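Local coordinates for protein alpha,alpha-trehalose-phosphate synthase (UDP-forming) (Burkholderia xenovorans, PDB 5V0T) that is a GT-B-fold glycosyltransferase of family 20, known as trehalose-6-phosphate synthase, with two Rossmann-like domains, at residues F189-F194 with D459-D464. Sequence-based numbering, arbitrary orientation.
Sequences FDLLGF and DNFMRD
L191 meets F461 and D464, and G193 meets F461, where strand 191-194 faces segment 459-464 of a helix; the two short axes run nearly antiparallel, at 159° and 9.7 Å apart. L191 and F461 carry most of the contact. The two side chains run alongside one another, pointing opposite ways. The CD2 methyl of L191 sits over one face of the F461 ring, 3.8 Å from the ring centroid and 14° off the normal, a CH-pi contact displaced toward the rim. CG of L191 lies near the same rim, 4.0 Å from CE2 of F461. This CG is anti to the backbone N of L191 (chi1 172°), a position beside the ring from which the CD2 branch starts. CD2 also reaches the helix itself, 3.6 Å from the carbonyl O of F461 and 3.7 Å from CB of D464. The methyl thus touches ring, backbone and the next helical turn at once. G193 meets the ring at its edge, with its CA 3.9 Å from CE2 of F461. The backbone N of G193 lies in the plane of the ring at that edge. In this GT-B protein, strand 191-194 lies between parallel strands 159-162 and 230-236 in the sheet of the N-terminal Rossmann-like domain. The helix belongs to 454-466, the last of the chain. It returns to pack on this sheet after the chain has built the second domain, as the C-terminal helix does in many GT-B enzymes. The ring of F461 also stacks with W137 of strand 135-139 and meets Y237 edge-to-face. The carboxylate of D464 hydrogen-bonds through OD2 to the hydroxyl of Y237, while its CB serves the apolar contact.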
ATOM      1  N   PHE A 189     -11.408 -19.051  -2.911  1.00 22.96           N
ATOM      2  CA  PHE A 189     -10.935 -18.835  -1.554  1.00 20.89           C
ATOM      3  C   PHE A 189     -12.051 -19.132  -0.558  1.00 25.03           C
ATOM      4  O   PHE A 189     -13.237 -19.039  -0.878  1.00 24.35           O
ATOM      5  CB  PHE A 189     -10.433 -17.397  -1.400  1.00 17.97           C
ATOM      6  CG  PHE A 189      -9.070 -17.153  -2.029  1.00 19.62           C
ATOM      7  CD1 PHE A 189      -7.912 -17.501  -1.343  1.00 22.66           C
ATOM      8  CD2 PHE A 189      -8.952 -16.577  -3.280  1.00 20.52           C
ATOM      9  CE1 PHE A 189      -6.661 -17.286  -1.894  1.00 19.25           C
ATOM     10  CE2 PHE A 189      -7.702 -16.364  -3.845  1.00 16.84           C
ATOM     11  CZ  PHE A 189      -6.544 -16.720  -3.133  1.00 17.50           C
ATOM     12  N   ASP A 190     -11.664 -19.538   0.656  1.00 21.15           N
ATOM     13  CA  ASP A 190     -12.663 -19.682   1.716  1.00 23.66           C
ATOM     14  C   ASP A 190     -13.132 -18.331   2.234  1.00 26.48           C
ATOM     15  O   ASP A 190     -14.305 -18.177   2.591  1.00 25.22           O
ATOM     16  CB  ASP A 190     -12.088 -20.518   2.860  1.00 27.52           C
ATOM     17  CG  ASP A 190     -11.805 -21.935   2.437  1.00 29.16           C
ATOM     18  OD1 ASP A 190     -12.730 -22.567   1.894  1.00 36.67           O
ATOM     19  OD2 ASP A 190     -10.668 -22.401   2.601  1.00 29.87           O
ATOM     20  N   LEU A 191     -12.241 -17.344   2.266  1.00 25.30           N
ATOM     21  CA  LEU A 191     -12.528 -16.029   2.822  1.00 23.10           C
ATOM     22  C   LEU A 191     -11.790 -14.980   2.003  1.00 20.26           C
ATOM     23  O   LEU A 191     -10.597 -15.138   1.733  1.00 23.68           O
ATOM     24  CB  LEU A 191     -12.094 -15.941   4.291  1.00 24.33           C
ATOM     25  CG  LEU A 191     -12.166 -14.553   4.927  1.00 27.04           C
ATOM     26  CD1 LEU A 191     -13.614 -14.089   4.988  1.00 25.67           C
ATOM     27  CD2 LEU A 191     -11.523 -14.552   6.336  1.00 20.42           C
ATOM     28  N   LEU A 192     -12.493 -13.917   1.615  1.00 20.05           N
ATOM     29  CA  LEU A 192     -11.898 -12.777   0.928  1.00 19.28           C
ATOM     30  C   LEU A 192     -11.890 -11.584   1.870  1.00 21.48           C
ATOM     31  O   LEU A 192     -12.904 -11.292   2.508  1.00 20.55           O
ATOM     32  CB  LEU A 192     -12.675 -12.416  -0.348  1.00 19.62           C
ATOM     33  CG  LEU A 192     -12.734 -13.480  -1.440  1.00 22.97           C
ATOM     34  CD1 LEU A 192     -13.521 -12.951  -2.633  1.00 21.75           C
ATOM     35  CD2 LEU A 192     -11.311 -13.845  -1.865  1.00 23.16           C
ATOM     36  N   GLY A 193     -10.749 -10.909   1.952  1.00 19.51           N
ATOM     37  CA  GLY A 193     -10.604  -9.721   2.765  1.00 19.59           C
ATOM     38  C   GLY A 193     -10.220  -8.545   1.894  1.00 19.74           C
ATOM     39  O   GLY A 193      -9.332  -8.657   1.038  1.00 16.90           O
ATOM     40  N   PHE A 194     -10.914  -7.427   2.071  1.00 18.18           N
ATOM     41  CA  PHE A 194     -10.604  -6.188   1.379  1.00 16.03           C
ATOM     42  C   PHE A 194     -10.229  -5.137   2.424  1.00 18.89           C
ATOM     43  O   PHE A 194     -10.431  -5.326   3.627  1.00 17.21           O
ATOM     44  CB  PHE A 194     -11.790  -5.733   0.508  1.00 15.90           C
ATOM     45  CG  PHE A 194     -12.259  -6.785  -0.478  1.00 20.21           C
ATOM     46  CD1 PHE A 194     -11.593  -6.978  -1.675  1.00 23.90           C
ATOM     47  CD2 PHE A 194     -13.350  -7.601  -0.184  1.00 18.60           C
ATOM     48  CE1 PHE A 194     -12.005  -7.959  -2.564  1.00 19.57           C
ATOM     49  CE2 PHE A 194     -13.776  -8.572  -1.076  1.00 20.95           C
ATOM     50  CZ  PHE A 194     -13.101  -8.753  -2.265  1.00 20.66           C
ATOM     51  N   ASP A 459      -5.555 -10.952  13.788  1.00 23.78           N
ATOM     52  CA  ASP A 459      -6.425 -11.817  14.582  1.00 25.21           C
ATOM     53  C   ASP A 459      -7.839 -11.864  14.014  1.00 25.84           C
ATOM     54  O   ASP A 459      -8.473 -12.928  14.009  1.00 26.20           O
ATOM     55  CB  ASP A 459      -6.469 -11.353  16.042  1.00 31.29           C
ATOM     56  CG  ASP A 459      -5.156 -11.589  16.775  1.00 37.50           C
ATOM     57  OD1 ASP A 459      -4.337 -12.393  16.276  1.00 34.31           O
ATOM     58  OD2 ASP A 459      -4.953 -10.972  17.847  1.00 42.25           O
ATOM     59  N   ASN A 460      -8.357 -10.721  13.549  1.00 24.32           N
ATOM     60  CA  ASN A 460      -9.718 -10.690  13.019  1.00 31.65           C
ATOM     61  C   ASN A 460      -9.836 -11.544  11.766  1.00 24.16           C
ATOM     62  O   ASN A 460     -10.795 -12.304  11.612  1.00 25.01           O
ATOM     63  CB  ASN A 460     -10.147  -9.257  12.707  1.00 25.11           C
ATOM     64  CG  ASN A 460     -10.454  -8.457  13.938  1.00 30.15           C
ATOM     65  OD1 ASN A 460     -10.706  -9.011  15.004  1.00 26.34           O
ATOM     66  ND2 ASN A 460     -10.446  -7.142  13.795  1.00 24.13           N
ATOM     67  N   PHE A 461      -8.881 -11.407  10.844  1.00 23.06           N
ATOM     68  CA  PHE A 461      -8.946 -12.175   9.605  1.00 30.50           C
ATOM     69  C   PHE A 461      -8.802 -13.660   9.893  1.00 30.98           C
ATOM     70  O   PHE A 461      -9.561 -14.483   9.367  1.00 24.62           O
ATOM     71  CB  PHE A 461      -7.861 -11.708   8.628  1.00 21.57           C
ATOM     72  CG  PHE A 461      -7.963 -12.336   7.267  1.00 21.34           C
ATOM     73  CD1 PHE A 461      -7.331 -13.543   6.994  1.00 28.67           C
ATOM     74  CD2 PHE A 461      -8.722 -11.737   6.272  1.00 23.76           C
ATOM     75  CE1 PHE A 461      -7.437 -14.138   5.743  1.00 26.54           C
ATOM     76  CE2 PHE A 461      -8.839 -12.315   5.008  1.00 20.67           C
ATOM     77  CZ  PHE A 461      -8.191 -13.518   4.741  1.00 26.64           C
ATOM     78  N   MET A 462      -7.835 -14.015  10.746  1.00 24.45           N
ATOM     79  CA  MET A 462      -7.591 -15.419  11.066  1.00 28.53           C
ATOM     80  C   MET A 462      -8.773 -16.036  11.807  1.00 28.66           C
ATOM     81  O   MET A 462      -9.106 -17.208  11.594  1.00 29.58           O
ATOM     82  CB  MET A 462      -6.303 -15.547  11.887  1.00 27.77           C
ATOM     83  CG  MET A 462      -5.043 -15.206  11.090  1.00 33.05           C
ATOM     84  SD  MET A 462      -4.843 -16.290   9.642  1.00 33.86           S
ATOM     85  CE  MET A 462      -4.350 -17.782  10.475  1.00 34.49           C
ATOM     86  N   ARG A 463      -9.418 -15.262  12.683  1.00 27.32           N
ATOM     87  CA  ARG A 463     -10.604 -15.763  13.374  1.00 30.78           C
ATOM     88  C   ARG A 463     -11.707 -16.104  12.383  1.00 29.17           C
ATOM     89  O   ARG A 463     -12.369 -17.140  12.508  1.00 30.30           O
ATOM     90  CB  ARG A 463     -11.105 -14.727  14.381  1.00 30.68           C
ATOM     91  CG  ARG A 463     -12.438 -15.097  15.030  1.00 41.12           C
ATOM     92  CD  ARG A 463     -12.973 -13.993  15.942  1.00 47.06           C
ATOM     93  NE  ARG A 463     -11.932 -13.452  16.815  1.00 58.82           N
ATOM     94  CZ  ARG A 463     -11.428 -12.224  16.705  1.00 58.39           C
ATOM     95  NH1 ARG A 463     -11.880 -11.401  15.766  1.00 55.22           N
ATOM     96  NH2 ARG A 463     -10.474 -11.817  17.536  1.00 57.15           N
ATOM     97  N   ASP A 464     -11.918 -15.242  11.388  1.00 29.41           N
ATOM     98  CA  ASP A 464     -12.956 -15.499  10.398  1.00 27.68           C
ATOM     99  C   ASP A 464     -12.568 -16.637   9.467  1.00 28.56           C
ATOM    100  O   ASP A 464     -13.438 -17.405   9.037  1.00 30.01           O
ATOM    101  CB  ASP A 464     -13.240 -14.225   9.596  1.00 30.48           C
ATOM    102  CG  ASP A 464     -14.031 -13.203  10.395  1.00 26.68           C
ATOM    103  OD1 ASP A 464     -14.649 -13.608  11.395  1.00 33.61           O
ATOM    104  OD2 ASP A 464     -14.062 -12.011  10.015  1.00 28.21           O
TER